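Local coordinates for protein putative transcriptional coactivator P15 (Enterobacteria phage t5, PDB 4BG7) that is a phage homologue of the eukaryotic transcription coactivator PC4, probably binds DNA, and is implicated in recombination-dependent DNA replication, at the interface of chains A and B. Residues are numbered along the deposited sequence; one frame, centred on the assembly and turned at random. Chains: chain A/B, Putative transcriptional coactivator P15.

Contact 1: the interface of chains A and B. Residues chain A 73, 76-77, 79-80; chain B 16, 18, 20, 30, 41.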
loop_
_atom_site.group_PDB
_atom_site.type_symbol
_atom_site.label_atom_id
_atom_site.label_comp_id
_atom_site.label_asym_id
_atom_site.label_seq_id
_atom_site.Cartn_x
_atom_site.Cartn_y
_atom_site.Cartn_z
ATOM N N LEU A 73 8.938 1.514 1.074
ATOM C CA LEU A 73 7.927 0.478 0.759
ATOM C C LEU A 73 8.504 -0.585 -0.186
ATOM O O LEU A 73 8.382 -1.788 0.076
ATOM C CB LEU A 73 6.649 1.129 0.193
ATOM C CG LEU A 73 5.541 0.191 -0.290
ATOM C CD1 LEU A 73 5.170 -0.840 0.783
ATOM C CD2 LEU A 73 4.310 0.996 -0.790
ATOM N N ALA A 76 10.755 -2.686 1.904
ATOM C CA ALA A 76 10.090 -3.521 2.944
ATOM C C ALA A 76 9.310 -4.632 2.304
ATOM O O ALA A 76 9.381 -5.821 2.785
ATOM C CB ALA A 76 9.181 -2.707 3.926
ATOM N N PHE A 77 8.628 -4.284 1.209
ATOM C CA PHE A 77 7.806 -5.245 0.482
ATOM C C PHE A 77 8.667 -6.325 -0.213
ATOM O O PHE A 77 8.405 -7.553 -0.110
ATOM C CB PHE A 77 6.950 -4.481 -0.511
ATOM C CG PHE A 77 5.932 -5.321 -1.277
ATOM C CD1 PHE A 77 5.191 -6.282 -0.672
ATOM C CD2 PHE A 77 5.699 -5.065 -2.584
ATOM C CE1 PHE A 77 4.245 -7.001 -1.377
ATOM C CE2 PHE A 77 4.716 -5.743 -3.283
ATOM C CZ PHE A 77 4.022 -6.731 -2.677
ATOM N N GLN A 79 11.589 -7.134 0.767
ATOM C CA GLN A 79 12.235 -7.883 1.826
ATOM C C GLN A 79 11.332 -8.995 2.382
ATOM O O GLN A 79 11.797 -10.109 2.684
ATOM C CB GLN A 79 12.637 -6.997 2.984
ATOM C CG GLN A 79 13.187 -7.786 4.160
ATOM C CD GLN A 79 14.000 -6.956 5.098
ATOM O OE1 GLN A 79 14.968 -6.297 4.683
ATOM N NE2 GLN A 79 13.597 -6.946 6.386
ATOM N N ILE A 80 10.064 -8.660 2.590
ATOM C CA ILE A 80 9.114 -9.603 3.146
ATOM C C ILE A 80 8.998 -10.731 2.128
ATOM O O ILE A 80 8.976 -11.931 2.512
ATOM C CB ILE A 80 7.727 -8.924 3.491
ATOM C CG1 ILE A 80 7.887 -8.113 4.787
ATOM C CG2 ILE A 80 6.634 -10.002 3.600
ATOM C CD1 ILE A 80 6.739 -7.179 5.137
ATOM N N GLN B 16 5.634 -10.403 10.309
ATOM C CA GLN B 16 6.523 -9.308 9.902
ATOM C C GLN B 16 5.849 -8.031 10.304
ATOM O O GLN B 16 4.619 -7.947 10.276
ATOM C CB GLN B 16 6.657 -9.309 8.405
ATOM C CG GLN B 16 7.212 -10.599 7.831
ATOM C CD GLN B 16 8.710 -10.578 7.755
ATOM O OE1 GLN B 16 9.356 -9.791 8.460
ATOM N NE2 GLN B 16 9.277 -11.427 6.885
ATOM N N ILE B 18 7.112 -3.989 9.395
ATOM C CA ILE B 18 8.136 -3.009 9.022
ATOM C C ILE B 18 7.492 -1.619 8.931
ATOM O O ILE B 18 6.449 -1.484 8.330
ATOM C CB ILE B 18 8.729 -3.387 7.655
ATOM C CG1 ILE B 18 9.306 -4.839 7.732
ATOM C CG2 ILE B 18 9.803 -2.338 7.236
ATOM C CD1 ILE B 18 9.818 -5.358 6.390
ATOM N N LEU B 20 6.813 1.884 7.501
ATOM C CA LEU B 20 6.905 2.566 6.156
ATOM C C LEU B 20 7.075 4.066 6.296
ATOM O O LEU B 20 7.611 4.756 5.400
ATOM C CB LEU B 20 5.664 2.311 5.317
ATOM C CG LEU B 20 5.368 0.862 4.954
ATOM C CD1 LEU B 20 4.198 0.762 3.998
ATOM C CD2 LEU B 20 6.651 0.267 4.342
ATOM N N LEU B 30 3.792 -2.026 7.338
ATOM C CA LEU B 30 3.569 -3.115 6.436
ATOM C C LEU B 30 3.742 -4.377 7.294
ATOM O O LEU B 30 4.761 -4.509 7.967
ATOM C CB LEU B 30 4.606 -3.160 5.346
ATOM C CG LEU B 30 4.501 -4.331 4.340
ATOM C CD1 LEU B 30 3.228 -4.335 3.516
ATOM C CD2 LEU B 30 5.686 -4.152 3.401
ATOM N N MET B 41 -1.477 -9.945 4.596
ATOM C CA MET B 41 -0.544 -8.813 4.534
ATOM C C MET B 41 -1.427 -7.575 4.651
ATOM O O MET B 41 -2.595 -7.609 4.231
ATOM C CB MET B 41 0.208 -8.829 3.217
ATOM C CG MET B 41 1.092 -7.586 2.990
ATOM S SD MET B 41 2.134 -7.739 1.518
ATOM C CE MET B 41 3.520 -8.668 2.147
HETATM O O HOH W 1 8.130 -12.979 4.961
#
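A:Ile80 and B:Leu30 meet because their first torsions turn branches toward one another: in A:Ile80 CG1 stands beside the backbone N, anti to the carbonyl carbon (chi1 -76°), whereas in B:Leu30 CG is anti to the backbone N (178°). The two side chains run antiparallel, flank to flank, with A:Ile80 CD1 3.6 Å from B:Leu30 CD2. The other branch of the isoleucine, CG2, takes the methyl CE of B:Met41 at 3.7 Å, and A:Ile80 CG1 lies against B:Ile18 CD1. The extended chain of B:Met41 brings SD to 3.7 Å from A:Phe77 CE1, and the bend at chi3 (-83°) turns CE into the plane of that ring, at its edge; the two side chains lie nearly perpendicular. A:Ala76 CB is pressed tightly onto B:Ile18 CG2 at 3.4 Å, and one turn back toward the start of the helix A:Leu73 CD1 reaches B:Leu20 CD1 at 3.7 Å. At the margin a water links B:Gln16 NE2 (2.7 Å) to the carbonyl O of A:Ile80 (2.8 Å). Helix 67-83 of one chain is thereby seated on the sheet of the other, by apolar side chains and this water bridge, which helps hold together a dimer of the PC4 type.

Contact 2: the interface of chains A and B. Residues chain A 41, 63, 70, 73-74; chain B 20, 30, 43, 77, 81, 90.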
loop_
_atom_site.group_PDB
_atom_site.type_symbol
_atom_site.label_atom_id
_atom_site.label_comp_id
_atom_site.label_asym_id
_atom_site.label_seq_id
_atom_site.Cartn_x
_atom_site.Cartn_y
_atom_site.Cartn_z
ATOM N N MET A 41 0.146 8.590 -1.412
ATOM C CA MET A 41 -0.233 7.282 -1.936
ATOM C C MET A 41 -1.083 6.548 -0.933
ATOM O O MET A 41 -0.864 6.602 0.264
ATOM C CB MET A 41 0.964 6.382 -2.345
ATOM C CG MET A 41 2.027 6.187 -1.309
ATOM S SD MET A 41 3.220 4.874 -1.729
ATOM C CE MET A 41 4.448 5.271 -0.519
ATOM N N PHE A 63 -0.892 8.172 2.670
ATOM C CA PHE A 63 0.235 8.717 3.384
ATOM C C PHE A 63 1.232 9.289 2.377
ATOM O O PHE A 63 1.081 9.107 1.186
ATOM C CB PHE A 63 0.828 7.682 4.357
ATOM C CG PHE A 63 1.512 6.538 3.693
ATOM C CD1 PHE A 63 0.773 5.524 3.132
ATOM C CD2 PHE A 63 2.884 6.426 3.701
ATOM C CE1 PHE A 63 1.355 4.409 2.534
ATOM C CE2 PHE A 63 3.496 5.325 3.108
ATOM C CZ PHE A 63 2.721 4.321 2.499
ATOM N N THR A 70 8.396 5.790 -0.821
ATOM C CA THR A 70 8.315 4.824 -1.896
ATOM C C THR A 70 9.478 3.866 -1.843
ATOM O O THR A 70 9.266 2.660 -1.962
ATOM C CB THR A 70 8.165 5.481 -3.241
ATOM O OG1 THR A 70 9.253 6.388 -3.486
ATOM C CG2 THR A 70 6.796 6.232 -3.364
ATOM N N LEU A 73 8.938 1.514 1.074
ATOM C CA LEU A 73 7.927 0.478 0.759
ATOM C C LEU A 73 8.504 -0.585 -0.186
ATOM O O LEU A 73 8.382 -1.788 0.076
ATOM C CB LEU A 73 6.649 1.129 0.193
ATOM C CG LEU A 73 5.541 0.191 -0.290
ATOM C CD1 LEU A 73 5.170 -0.840 0.783
ATOM C CD2 LEU A 73 4.310 0.996 -0.790
ATOM N N PHE A 74 9.202 -0.151 -1.217
ATOM C CA PHE A 74 9.812 -1.049 -2.221
ATOM C C PHE A 74 10.764 -1.982 -1.472
ATOM O O PHE A 74 10.718 -3.224 -1.603
ATOM C CB PHE A 74 10.592 -0.262 -3.302
ATOM C CG PHE A 74 10.953 -1.063 -4.528
ATOM C CD1 PHE A 74 12.028 -1.940 -4.519
ATOM C CD2 PHE A 74 10.212 -0.931 -5.710
ATOM C CE1 PHE A 74 12.338 -2.667 -5.626
ATOM C CE2 PHE A 74 10.513 -1.682 -6.860
ATOM C CZ PHE A 74 11.588 -2.553 -6.807
ATOM N N LEU B 20 6.813 1.884 7.501
ATOM C CA LEU B 20 6.905 2.566 6.156
ATOM C C LEU B 20 7.075 4.066 6.296
ATOM O O LEU B 20 7.611 4.756 5.400
ATOM C CB LEU B 20 5.664 2.311 5.317
ATOM C CG LEU B 20 5.368 0.862 4.954
ATOM C CD1 LEU B 20 4.198 0.762 3.998
ATOM C CD2 LEU B 20 6.651 0.267 4.342
ATOM N N LEU B 30 3.792 -2.026 7.338
ATOM C CA LEU B 30 3.569 -3.115 6.436
ATOM C C LEU B 30 3.742 -4.377 7.294
ATOM O O LEU B 30 4.761 -4.509 7.967
ATOM C CB LEU B 30 4.606 -3.160 5.346
ATOM C CG LEU B 30 4.501 -4.331 4.340
ATOM C CD1 LEU B 30 3.228 -4.335 3.516
ATOM C CD2 LEU B 30 5.686 -4.152 3.401
ATOM N N ILE B 43 -1.256 -2.899 4.991
ATOM C CA ILE B 43 -0.609 -1.592 5.152
ATOM C C ILE B 43 -1.642 -0.816 5.964
ATOM O O ILE B 43 -2.834 -0.742 5.548
ATOM C CB ILE B 43 -0.279 -0.885 3.862
ATOM C CG1 ILE B 43 0.832 -1.630 3.114
ATOM C CG2 ILE B 43 0.265 0.515 4.144
ATOM C CD1 ILE B 43 0.973 -1.108 1.674
ATOM N N PHE B 77 2.042 -0.859 -7.877
ATOM C CA PHE B 77 3.010 0.025 -7.260
ATOM C C PHE B 77 4.098 0.384 -8.275
ATOM O O PHE B 77 4.446 1.530 -8.486
ATOM C CB PHE B 77 3.540 -0.616 -5.986
ATOM C CG PHE B 77 4.540 0.223 -5.232
ATOM C CD1 PHE B 77 4.305 1.603 -5.011
ATOM C CD2 PHE B 77 5.728 -0.363 -4.719
ATOM C CE1 PHE B 77 5.231 2.373 -4.309
ATOM C CE2 PHE B 77 6.655 0.423 -4.038
ATOM C CZ PHE B 77 6.397 1.791 -3.829
ATOM N N LEU B 81 5.095 4.257 -9.921
ATOM C CA LEU B 81 6.442 4.763 -9.915
ATOM C C LEU B 81 6.940 5.016 -11.345
ATOM O O LEU B 81 7.586 6.011 -11.598
ATOM C CB LEU B 81 7.393 3.789 -9.182
ATOM C CG LEU B 81 7.142 3.484 -7.726
ATOM C CD1 LEU B 81 8.142 2.498 -7.192
ATOM C CD2 LEU B 81 7.169 4.796 -6.892
ATOM N N VAL B 90 13.956 4.950 -7.132
ATOM C CA VAL B 90 13.431 4.226 -5.985
ATOM C C VAL B 90 14.139 2.887 -5.890
ATOM O O VAL B 90 14.411 2.419 -4.778
ATOM C CB VAL B 90 11.907 4.009 -6.099
ATOM C CG1 VAL B 90 11.377 3.058 -5.001
ATOM C CG2 VAL B 90 11.214 5.388 -6.095
#
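A:Leu73 and B:Phe77 bury the most surface here, their side chains lying alongside each other and pointing opposite ways. CG of A:Leu73, anti to its backbone N (chi1 175°), carries the branch point to the ring; from there chi2 (52°) points CD2 at B:Phe77 and CD1 at the sheet of chain B. CD2 lies over one face of the B:Phe77 ring, 3.9 Å from the ring centroid and displaced toward the rim, in a CH-pi contact. On the sheet side B:Ile43 CD1 comes to 4.3 Å from A:Leu73 CD1, near B:Leu20. The opposite face of the ring carries B:Leu81 CD1 from its own helix, so the phenyl group is sandwiched between an aliphatic group of each chain. At the ring's edge, in plane, sit the carbonyl O of A:Thr70, 3.5 Å from B:Phe77 CZ, and A:Phe74 CA; together these contacts should restrict rotation of the ring.

A:Thr70 divides its own branches between two partners. Its hydroxyl OG1 is 3.4 Å from B:Val90 CG2, a van der Waals contact, while CG2 packs 3.8 Å from B:Leu81 CD2. One turn on, A:Phe74 places CB 3.8 Å from B:Val90 CG1. No hydrogen bond crosses the patch. It lies where the two copies of helix 67-83 meet, bordered by helix 87-98 of chain B and by the beta-sheets, from which B:Ile43 and A:Phe63 approach, with B:Leu20 coming from the loop after strand 16-19.

Contact 3: the interface of chains A and B. Residues chain A 18, 94, 97-98; chain B 71-72, 75.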
loop_
_atom_site.group_PDB
_atom_site.type_symbol
_atom_site.label_atom_id
_atom_site.label_comp_id
_atom_site.label_asym_id
_atom_site.label_seq_id
_atom_site.Cartn_x
_atom_site.Cartn_y
_atom_site.Cartn_z
ATOM N N ILE A 18 -4.985 2.710 -9.816
ATOM C CA ILE A 18 -4.871 1.314 -10.350
ATOM C C ILE A 18 -5.653 0.305 -9.538
ATOM O O ILE A 18 -5.490 0.176 -8.302
ATOM C CB ILE A 18 -3.368 0.845 -10.503
ATOM C CG1 ILE A 18 -2.618 1.825 -11.357
ATOM C CG2 ILE A 18 -3.286 -0.549 -11.171
ATOM C CD1 ILE A 18 -1.145 1.579 -11.439
ATOM N N ALA A 94 4.094 -10.219 -11.727
ATOM C CA ALA A 94 3.856 -8.753 -11.904
ATOM C C ALA A 94 4.139 -8.267 -13.328
ATOM O O ALA A 94 3.405 -7.411 -13.852
ATOM C CB ALA A 94 4.642 -7.907 -10.906
ATOM N N LEU A 97 1.252 -9.423 -15.309
ATOM C CA LEU A 97 0.110 -8.535 -15.052
ATOM C C LEU A 97 0.216 -7.264 -15.913
ATOM O O LEU A 97 -0.826 -6.715 -16.324
ATOM C CB LEU A 97 -0.054 -8.222 -13.554
ATOM C CG LEU A 97 -0.581 -9.352 -12.635
ATOM C CD1 LEU A 97 -0.696 -9.013 -11.132
ATOM C CD2 LEU A 97 -1.907 -9.929 -13.126
ATOM N N LYS A 98 1.431 -6.847 -16.277
ATOM C CA LYS A 98 1.578 -5.612 -17.065
ATOM C C LYS A 98 0.841 -5.586 -18.403
ATOM O O LYS A 98 -0.167 -4.867 -18.544
ATOM C CB LYS A 98 3.034 -5.243 -17.288
ATOM C CG LYS A 98 3.184 -3.892 -17.965
ATOM C CD LYS A 98 4.635 -3.559 -18.205
ATOM C CE LYS A 98 5.358 -3.133 -16.940
ATOM N NZ LYS A 98 6.601 -2.398 -17.322
ATOM N N SER B 71 1.378 -10.078 -6.117
ATOM C CA SER B 71 1.758 -9.754 -7.492
ATOM C C SER B 71 0.990 -8.585 -8.112
ATOM O O SER B 71 1.552 -7.790 -8.915
ATOM C CB SER B 71 1.571 -10.939 -8.413
ATOM O OG SER B 71 2.448 -11.981 -7.987
ATOM N N GLN B 72 -0.297 -8.557 -7.759
ATOM C CA GLN B 72 -1.176 -7.466 -8.132
ATOM C C GLN B 72 -0.641 -6.139 -7.548
ATOM O O GLN B 72 -0.500 -5.161 -8.270
ATOM C CB GLN B 72 -2.596 -7.773 -7.630
ATOM C CG GLN B 72 -3.662 -6.801 -8.114
ATOM C CD GLN B 72 -3.800 -6.753 -9.618
ATOM O OE1 GLN B 72 -3.541 -7.766 -10.283
ATOM N NE2 GLN B 72 -4.200 -5.568 -10.177
ATOM N N TYR B 75 2.819 -5.122 -9.219
ATOM C CA TYR B 75 2.541 -4.557 -10.520
ATOM C C TYR B 75 1.991 -3.100 -10.435
ATOM O O TYR B 75 2.418 -2.219 -11.152
ATOM C CB TYR B 75 1.477 -5.449 -11.214
ATOM C CG TYR B 75 0.615 -4.697 -12.175
ATOM C CD1 TYR B 75 1.170 -4.188 -13.301
ATOM C CD2 TYR B 75 -0.769 -4.444 -11.915
ATOM C CE1 TYR B 75 0.420 -3.461 -14.208
ATOM C CE2 TYR B 75 -1.525 -3.702 -12.835
ATOM C CZ TYR B 75 -0.892 -3.230 -13.977
ATOM O OH TYR B 75 -1.506 -2.493 -14.970
#
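A:Leu97, near the end of helix 87-98, packs on B:Tyr75 and B:Gln72 of helix 67-83, a helix-to-helix contact in this member of the PC4 family. Its CB lies 3.8 Å from B:Tyr75 CG, at the root of the tyrosine ring, with B:Tyr75 CB close beside it. The next carbon, CG, is anti to the leucine's carbonyl carbon (chi1 -72°), which directs the branch point toward the amide oxygen OE1 of B:Gln72. At the tip the methyls part. A:Leu97 CD1 pushes in against the helix backbone, 3.4 Å from B:Gln72 CA and close to the carbonyl O of B:Ser71. The same methyl, A:Leu97 CD1, also abuts B:Gln72 OE1 at 3.2 Å, an oxygen that CD2 meets more loosely. The glutamine, bent at chi2 (60°), stands roughly square to the leucine and turns its amide oxygen toward the isopropyl group.

One turn earlier, the methyl CB of A:Ala94 rests on the backbone of the opposing helix, 3.7 Å from both B:Ser71 O and B:Tyr75 N. The ring of B:Tyr75 is bracketed by chain A: A:Leu97 O lies above one face toward the rim, CE1 touches A:Lys98 CA at 3.8 Å, and CE2, from the other rim of the ring, meets A:Ile18 CG2 of strand 16-23.

Contact 1 and contact 2 adjoin, the centres of their C-alpha atoms about 9 Å apart, and share A:Leu73, B:Leu20 and B:Leu30. Contact 3 lies farther off, its C-alpha centre about 17 Å from that of contact 1 and about 15 Å from that of contact 2. Helix 67-83 runs through all three, from chain A in contact 1, both chains in contact 2 and chain B in contact 3; helix 87-98 enters contacts 2 and 3. Since the interface is two-fold symmetric, each Ile18 touches both Ala76 and Tyr75 of the partner, so contact 3 continues the twin of contact 1. The extensive, mainly apolar joint suits the dimer known for the PC4 family.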